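Local coordinates for protein Alpha/beta hydrolase (Enterobacter asburiae, PDB 6KMO) that probably hydrolyses carboxylic ester bonds, as an esterase or lipase of the alpha/beta hydrolase superfamily, at residues Y203-P209 against F266-Q272; R301-M305 against E318-A324. The protein carries 2 engineered substitutions. All coordinates share one frame; numbering follows the deposited sequence.

Overall arrangement
Two levels of one alpha/beta hydrolase fold are represented. Contact 1 lies in the core, where strands 203-207 and 269-272 run side by side in the parallel part of the central sheet, joined by a ladder of backbone hydrogen bonds. Contact 2 sits farther out, about 17 Å away centre to centre; it is also buried, partly by the second subunit, and it packs the start of helix 319-335 onto the end of strand 297-302, the outermost of this chain's sheet, through apolar side chains and one bridging water. Strands 269-274 and 297-302 are neighbours, and Q272 of contact 1 probably gives its NE2 to the backbone O of A324 in contact 2.

Contact 1: residues Y203-P209 against F266-Q272; sequences YNVMLWP and FPETLIQ
N204 N donates to E268 O at 2.8 Å and N204 O accepts from L270 N; M206 then repeats the pattern between L270 O and Q272 N. The ladder ends where W208 N reaches Q272 O at 2.7 Å, more bent, with an N-H...O angle of 140°. Strands 203-207 and 269-272 thus run parallel, their axes 9° apart, as inner neighbours in the alpha/beta hydrolase sheet. On one face the N204 amide, standing steeply to the F266 ring, sets ND2 3.2 Å from F266 CE2 and donates to T269 OG1 at 3.3 Å. That hydroxyl in turn donates to P267 O, which fixes its rotation. On the other face, Y203 swings CG anti to its backbone N (chi1 -155°), which carries its ring obliquely across to E268-L270, with OH 3.4 Å from L270 CB; a water links this OH to T269 O. L207 CD2 packs 3.7 Å from Q272 OE1, an oxygen that also meets the W208 ring at its edge and bonds to the Y309 hydroxyl. W208 NE1 bonds to D308 and its side chain touches S180 of a probable nucleophile elbow, while F286 and L290 of helix 280-292 back M206, I271 and T269.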
loop_
_atom_site.group_PDB
_atom_site.type_symbol
_atom_site.label_atom_id
_atom_site.label_comp_id
_atom_site.label_asym_id
_atom_site.label_seq_id
_atom_site.Cartn_x
_atom_site.Cartn_y
_atom_site.Cartn_z
ATOM N N TYR A 203 1.511 -6.436 -16.244
ATOM C CA TYR A 203 1.038 -6.113 -14.904
ATOM C C TYR A 203 -0.349 -5.513 -14.996
ATOM O O TYR A 203 -0.633 -4.741 -15.914
ATOM C CB TYR A 203 1.966 -5.098 -14.230
ATOM C CG TYR A 203 1.965 -5.099 -12.718
ATOM C CD1 TYR A 203 2.323 -6.235 -12.026
ATOM C CD2 TYR A 203 1.672 -3.948 -11.991
ATOM C CE1 TYR A 203 2.353 -6.245 -10.634
ATOM C CE2 TYR A 203 1.701 -3.946 -10.610
ATOM C CZ TYR A 203 2.035 -5.097 -9.935
ATOM O OH TYR A 203 2.101 -5.080 -8.553
ATOM N N ASN A 204 -1.191 -5.850 -14.031
ATOM C CA ASN A 204 -2.506 -5.253 -13.854
ATOM C C ASN A 204 -2.507 -4.430 -12.572
ATOM O O ASN A 204 -2.010 -4.886 -11.537
ATOM C CB ASN A 204 -3.563 -6.333 -13.646
ATOM C CG ASN A 204 -3.805 -7.175 -14.851
ATOM O OD1 ASN A 204 -3.629 -6.737 -15.986
ATOM N ND2 ASN A 204 -4.262 -8.393 -14.620
ATOM N N VAL A 205 -3.121 -3.258 -12.617
ATOM C CA VAL A 205 -3.409 -2.476 -11.421
ATOM C C VAL A 205 -4.908 -2.234 -11.390
ATOM O O VAL A 205 -5.453 -1.498 -12.222
ATOM C CB VAL A 205 -2.638 -1.156 -11.354
ATOM C CG1 VAL A 205 -2.993 -0.457 -10.053
ATOM C CG2 VAL A 205 -1.137 -1.377 -11.448
ATOM N N MET A 206 -5.583 -2.866 -10.441
ATOM C CA MET A 206 -7.024 -2.746 -10.251
ATOM C C MET A 206 -7.243 -1.841 -9.049
ATOM O O MET A 206 -7.006 -2.246 -7.903
ATOM C CB MET A 206 -7.654 -4.129 -10.045
ATOM C CG MET A 206 -7.512 -5.070 -11.233
ATOM S SD MET A 206 -8.035 -6.861 -10.983
ATOM C CE MET A 206 -9.818 -6.640 -10.700
ATOM N N LEU A 207 -7.671 -0.613 -9.311
ATOM C CA LEU A 207 -7.840 0.406 -8.270
ATOM C C LEU A 207 -9.293 0.363 -7.818
ATOM O O LEU A 207 -10.206 0.657 -8.599
ATOM C CB LEU A 207 -7.477 1.790 -8.799
ATOM C CG LEU A 207 -6.022 1.946 -9.262
ATOM C CD1 LEU A 207 -5.858 3.286 -9.952
ATOM C CD2 LEU A 207 -5.061 1.810 -8.117
ATOM N N TRP A 208 -9.497 -0.027 -6.561
ATOM C CA TRP A 208 -10.805 -0.148 -5.920
ATOM C C TRP A 208 -11.846 -0.721 -6.899
ATOM O O TRP A 208 -12.862 -0.070 -7.202
ATOM C CB TRP A 208 -11.257 1.160 -5.267
ATOM C CG TRP A 208 -10.991 2.393 -6.059
ATOM C CD1 TRP A 208 -11.883 3.019 -6.875
ATOM C CD2 TRP A 208 -9.766 3.145 -6.148
ATOM N NE1 TRP A 208 -11.292 4.094 -7.492
ATOM C CE2 TRP A 208 -10.000 4.201 -7.046
ATOM C CE3 TRP A 208 -8.497 3.024 -5.574
ATOM C CZ2 TRP A 208 -9.012 5.121 -7.384
ATOM C CZ3 TRP A 208 -7.518 3.953 -5.922
ATOM C CH2 TRP A 208 -7.791 4.979 -6.809
ATOM N N PRO A 209 -11.633 -1.940 -7.387
ATOM C CA PRO A 209 -12.412 -2.469 -8.508
ATOM C C PRO A 209 -13.779 -3.004 -8.111
ATOM O O PRO A 209 -14.015 -3.444 -6.981
ATOM C CB PRO A 209 -11.547 -3.643 -8.994
ATOM C CG PRO A 209 -10.883 -4.142 -7.720
ATOM C CD PRO A 209 -10.522 -2.846 -7.015
ATOM N N PHE A 266 -3.535 -15.623 -15.033
ATOM C CA PHE A 266 -3.841 -14.191 -15.020
ATOM C C PHE A 266 -2.542 -13.412 -14.802
ATOM O O PHE A 266 -1.632 -13.886 -14.125
ATOM C CB PHE A 266 -4.767 -13.970 -13.820
ATOM C CG PHE A 266 -5.605 -12.699 -13.816
ATOM C CD1 PHE A 266 -6.801 -12.612 -14.516
ATOM C CD2 PHE A 266 -5.243 -11.631 -13.004
ATOM C CE1 PHE A 266 -7.587 -11.478 -14.435
ATOM C CE2 PHE A 266 -6.039 -10.488 -12.918
ATOM C CZ PHE A 266 -7.201 -10.414 -13.631
ATOM N N PRO A 267 -2.426 -12.210 -15.365
ATOM C CA PRO A 267 -1.185 -11.444 -15.178
ATOM C C PRO A 267 -0.932 -11.086 -13.716
ATOM O O PRO A 267 -1.852 -11.005 -12.898
ATOM C CB PRO A 267 -1.404 -10.176 -16.019
ATOM C CG PRO A 267 -2.452 -10.570 -17.042
ATOM C CD PRO A 267 -3.336 -11.566 -16.329
ATOM N N GLU A 268 0.333 -10.832 -13.404
ATOM C CA GLU A 268 0.688 -10.299 -12.096
ATOM C C GLU A 268 -0.136 -9.050 -11.832
ATOM O O GLU A 268 -0.334 -8.222 -12.727
ATOM C CB GLU A 268 2.178 -9.987 -12.027
ATOM C CG GLU A 268 3.046 -11.219 -12.269
ATOM C CD GLU A 268 4.430 -11.148 -11.658
ATOM O OE1 GLU A 268 4.671 -10.380 -10.710
ATOM O OE2 GLU A 268 5.304 -11.903 -12.144
ATOM N N THR A 269 -0.596 -8.893 -10.588
ATOM C CA THR A 269 -1.636 -7.925 -10.279
ATOM C C THR A 269 -1.393 -7.218 -8.958
ATOM O O THR A 269 -0.935 -7.825 -7.983
ATOM C CB THR A 269 -2.996 -8.646 -10.239
ATOM O OG1 THR A 269 -3.329 -9.125 -11.545
ATOM C CG2 THR A 269 -4.122 -7.753 -9.790
ATOM N N LEU A 270 -1.726 -5.927 -8.937
ATOM C CA LEU A 270 -1.856 -5.126 -7.728
ATOM C C LEU A 270 -3.317 -4.722 -7.623
ATOM O O LEU A 270 -3.882 -4.194 -8.591
ATOM C CB LEU A 270 -0.993 -3.870 -7.803
ATOM C CG LEU A 270 -1.234 -2.840 -6.691
ATOM C CD1 LEU A 270 -0.869 -3.386 -5.319
ATOM C CD2 LEU A 270 -0.431 -1.589 -6.958
ATOM N N ILE A 271 -3.932 -4.949 -6.459
ATOM C CA ILE A 271 -5.275 -4.453 -6.166
ATOM C C ILE A 271 -5.164 -3.483 -5.005
ATOM O O ILE A 271 -4.598 -3.827 -3.966
ATOM C CB ILE A 271 -6.233 -5.600 -5.798
ATOM C CG1 ILE A 271 -6.425 -6.548 -6.964
ATOM C CG2 ILE A 271 -7.574 -5.038 -5.337
ATOM C CD1 ILE A 271 -7.089 -7.875 -6.615
ATOM N N GLN A 272 -5.689 -2.271 -5.176
ATOM C CA GLN A 272 -5.876 -1.358 -4.049
ATOM C C GLN A 272 -7.348 -1.354 -3.671
ATOM O O GLN A 272 -8.217 -1.303 -4.544
ATOM C CB GLN A 272 -5.469 0.079 -4.378
ATOM C CG GLN A 272 -4.010 0.244 -4.773
ATOM C CD GLN A 272 -3.523 1.679 -4.697
ATOM O OE1 GLN A 272 -4.314 2.624 -4.569
ATOM N NE2 GLN A 272 -2.205 1.854 -4.801
HETATM O O HOH W 1 1.803 -7.563 -7.361
#

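Contact 2: residues R301-M305 against E318-A324; sequences RYNGM and EPTVKVA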
loop_
_atom_site.group_PDB
_atom_site.type_symbol
_atom_site.label_atom_id
_atom_site.label_comp_id
_atom_site.label_asym_id
_atom_site.label_seq_id
_atom_site.Cartn_x
_atom_site.Cartn_y
_atom_site.Cartn_z
ATOM N N ARG A 301 -5.033 -2.523 1.259
ATOM C CA ARG A 301 -6.159 -1.726 1.726
ATOM C C ARG A 301 -5.634 -0.413 2.292
ATOM O O ARG A 301 -4.764 -0.415 3.165
ATOM C CB ARG A 301 -6.922 -2.477 2.819
ATOM C CG ARG A 301 -8.100 -1.712 3.402
ATOM C CD ARG A 301 -8.634 -2.350 4.666
ATOM N NE ARG A 301 -9.367 -3.569 4.379
ATOM C CZ ARG A 301 -10.218 -4.153 5.209
ATOM N NH1 ARG A 301 -10.411 -3.643 6.410
ATOM N NH2 ARG A 301 -10.863 -5.245 4.836
ATOM N N TYR A 302 -6.161 0.703 1.801
ATOM C CA TYR A 302 -5.805 2.033 2.285
ATOM C C TYR A 302 -6.864 2.473 3.291
ATOM O O TYR A 302 -8.043 2.631 2.944
ATOM C CB TYR A 302 -5.626 3.026 1.128
ATOM C CG TYR A 302 -4.336 2.755 0.363
ATOM C CD1 TYR A 302 -4.280 1.758 -0.590
ATOM C CD2 TYR A 302 -3.178 3.454 0.644
ATOM C CE1 TYR A 302 -3.103 1.471 -1.261
ATOM C CE2 TYR A 302 -1.990 3.179 -0.036
ATOM C CZ TYR A 302 -1.972 2.185 -0.986
ATOM O OH TYR A 302 -0.815 1.865 -1.678
ATOM N N ASN A 303 -6.452 2.631 4.545
ATOM C CA ASN A 303 -7.421 2.947 5.581
ATOM C C ASN A 303 -7.894 4.402 5.519
ATOM O O ASN A 303 -7.207 5.302 5.033
ATOM C CB ASN A 303 -6.860 2.626 6.964
ATOM C CG ASN A 303 -7.117 1.210 7.392
ATOM O OD1 ASN A 303 -7.619 0.375 6.632
ATOM N ND2 ASN A 303 -6.793 0.918 8.644
ATOM N N GLY A 304 -9.126 4.609 5.983
ATOM C CA GLY A 304 -9.694 5.925 6.075
ATOM C C GLY A 304 -10.236 6.462 4.774
ATOM O O GLY A 304 -10.720 7.602 4.748
ATOM N N MET A 305 -10.164 5.683 3.699
ATOM C CA MET A 305 -10.510 6.150 2.364
ATOM C C MET A 305 -11.902 5.680 1.957
ATOM O O MET A 305 -12.376 4.611 2.359
ATOM C CB MET A 305 -9.502 5.634 1.319
ATOM C CG MET A 305 -8.097 6.194 1.416
ATOM S SD MET A 305 -7.981 8.055 1.262
ATOM C CE MET A 305 -7.817 8.511 3.054
ATOM N N GLU A 318 -5.064 14.873 -0.407
ATOM C CA GLU A 318 -5.126 14.021 0.771
ATOM C C GLU A 318 -3.830 13.217 0.868
ATOM O O GLU A 318 -3.401 12.626 -0.125
ATOM C CB GLU A 318 -6.326 13.084 0.651
ATOM C CG GLU A 318 -6.535 12.126 1.821
ATOM C CD GLU A 318 -6.989 12.806 3.109
ATOM O OE1 GLU A 318 -7.441 13.971 3.053
ATOM O OE2 GLU A 318 -6.897 12.172 4.182
ATOM N N PRO A 319 -3.167 13.175 2.030
ATOM C CA PRO A 319 -1.869 12.493 2.080
ATOM C C PRO A 319 -1.915 11.068 1.576
ATOM O O PRO A 319 -1.033 10.664 0.805
ATOM C CB PRO A 319 -1.485 12.576 3.560
ATOM C CG PRO A 319 -2.104 13.901 3.980
ATOM C CD PRO A 319 -3.433 13.944 3.260
ATOM N N THR A 320 -2.936 10.302 1.973
ATOM C CA THR A 320 -3.038 8.911 1.550
ATOM C C THR A 320 -3.155 8.795 0.039
ATOM O O THR A 320 -2.640 7.842 -0.549
ATOM C CB THR A 320 -4.250 8.259 2.210
ATOM O OG1 THR A 320 -4.043 8.170 3.616
ATOM C CG2 THR A 320 -4.527 6.852 1.679
ATOM N N VAL A 321 -3.889 9.704 -0.598
ATOM C CA VAL A 321 -4.054 9.658 -2.049
ATOM C C VAL A 321 -2.708 9.806 -2.735
ATOM O O VAL A 321 -2.347 9.022 -3.621
ATOM C CB VAL A 321 -5.054 10.736 -2.513
ATOM C CG1 VAL A 321 -5.023 10.895 -4.035
ATOM C CG2 VAL A 321 -6.462 10.394 -2.015
ATOM N N LYS A 322 -1.950 10.830 -2.352
ATOM C CA LYS A 322 -0.667 11.071 -2.990
ATOM C C LYS A 322 0.252 9.875 -2.835
ATOM O O LYS A 322 0.917 9.462 -3.795
ATOM C CB LYS A 322 -0.027 12.319 -2.400
ATOM C CG LYS A 322 -0.832 13.583 -2.729
ATOM C CD LYS A 322 -0.060 14.873 -2.438
ATOM C CE LYS A 322 -0.129 15.263 -0.992
ATOM N NZ LYS A 322 0.526 16.599 -0.792
ATOM N N VAL A 323 0.271 9.272 -1.648
ATOM C CA VAL A 323 1.124 8.113 -1.429
ATOM C C VAL A 323 0.598 6.907 -2.196
ATOM O O VAL A 323 1.368 6.209 -2.858
ATOM C CB VAL A 323 1.280 7.843 0.079
ATOM C CG1 VAL A 323 1.929 6.474 0.336
ATOM C CG2 VAL A 323 2.091 8.967 0.707
ATOM N N ALA A 324 -0.712 6.653 -2.141
ATOM C CA ALA A 324 -1.259 5.487 -2.826
ATOM C C ALA A 324 -0.945 5.513 -4.319
ATOM O O ALA A 324 -0.629 4.471 -4.919
ATOM C CB ALA A 324 -2.771 5.409 -2.623
HETATM O O HOH W 2 -4.549 5.928 5.115
#
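Y302 and T320 mark the nearest backbone approach, 7.5 Å between their CA atoms, where the chain leaves strand 297-302 through a type II beta turn from Y302 to M305 and faces the first turns of helix 319-335. G304 takes the positive phi of that turn (80°), a value that favours glycine. Either end of the turn sends a side chain to the helix. The Y302 ring receives A324 CB over one face, 3.8 Å from the ring centroid and displaced toward the rim, a CH-pi contact whose closest approach is to CE2. T320 CG2 meets the same ring obliquely at CD2. M305 comes at T320 tip to tip: its CG lies 3.6 Å from T320 CG2, and the bends at chi2 (-59°) and chi3 bring the terminal CE onto T320 CB at 3.7 Å. The single methyl of T320, CG2, is therefore shared by Y302 and M305. The T320 hydroxyl makes a polar link instead: a water 2.7 Å from OG1 donates to N303 O and ties the turn to the helix. E318, at the N-cap position, brings OE2 to 3.9 Å from M305 CE, but the polar partner of that oxygen is T29. Y302 OH likewise bonds to Q327, farther along the helix. Strand 269-274 flanks the contact within the subunit, and R301 and Y302 pair antiparallel with a strand of the second subunit, so the sheet continues across the interface beside helix 319-335.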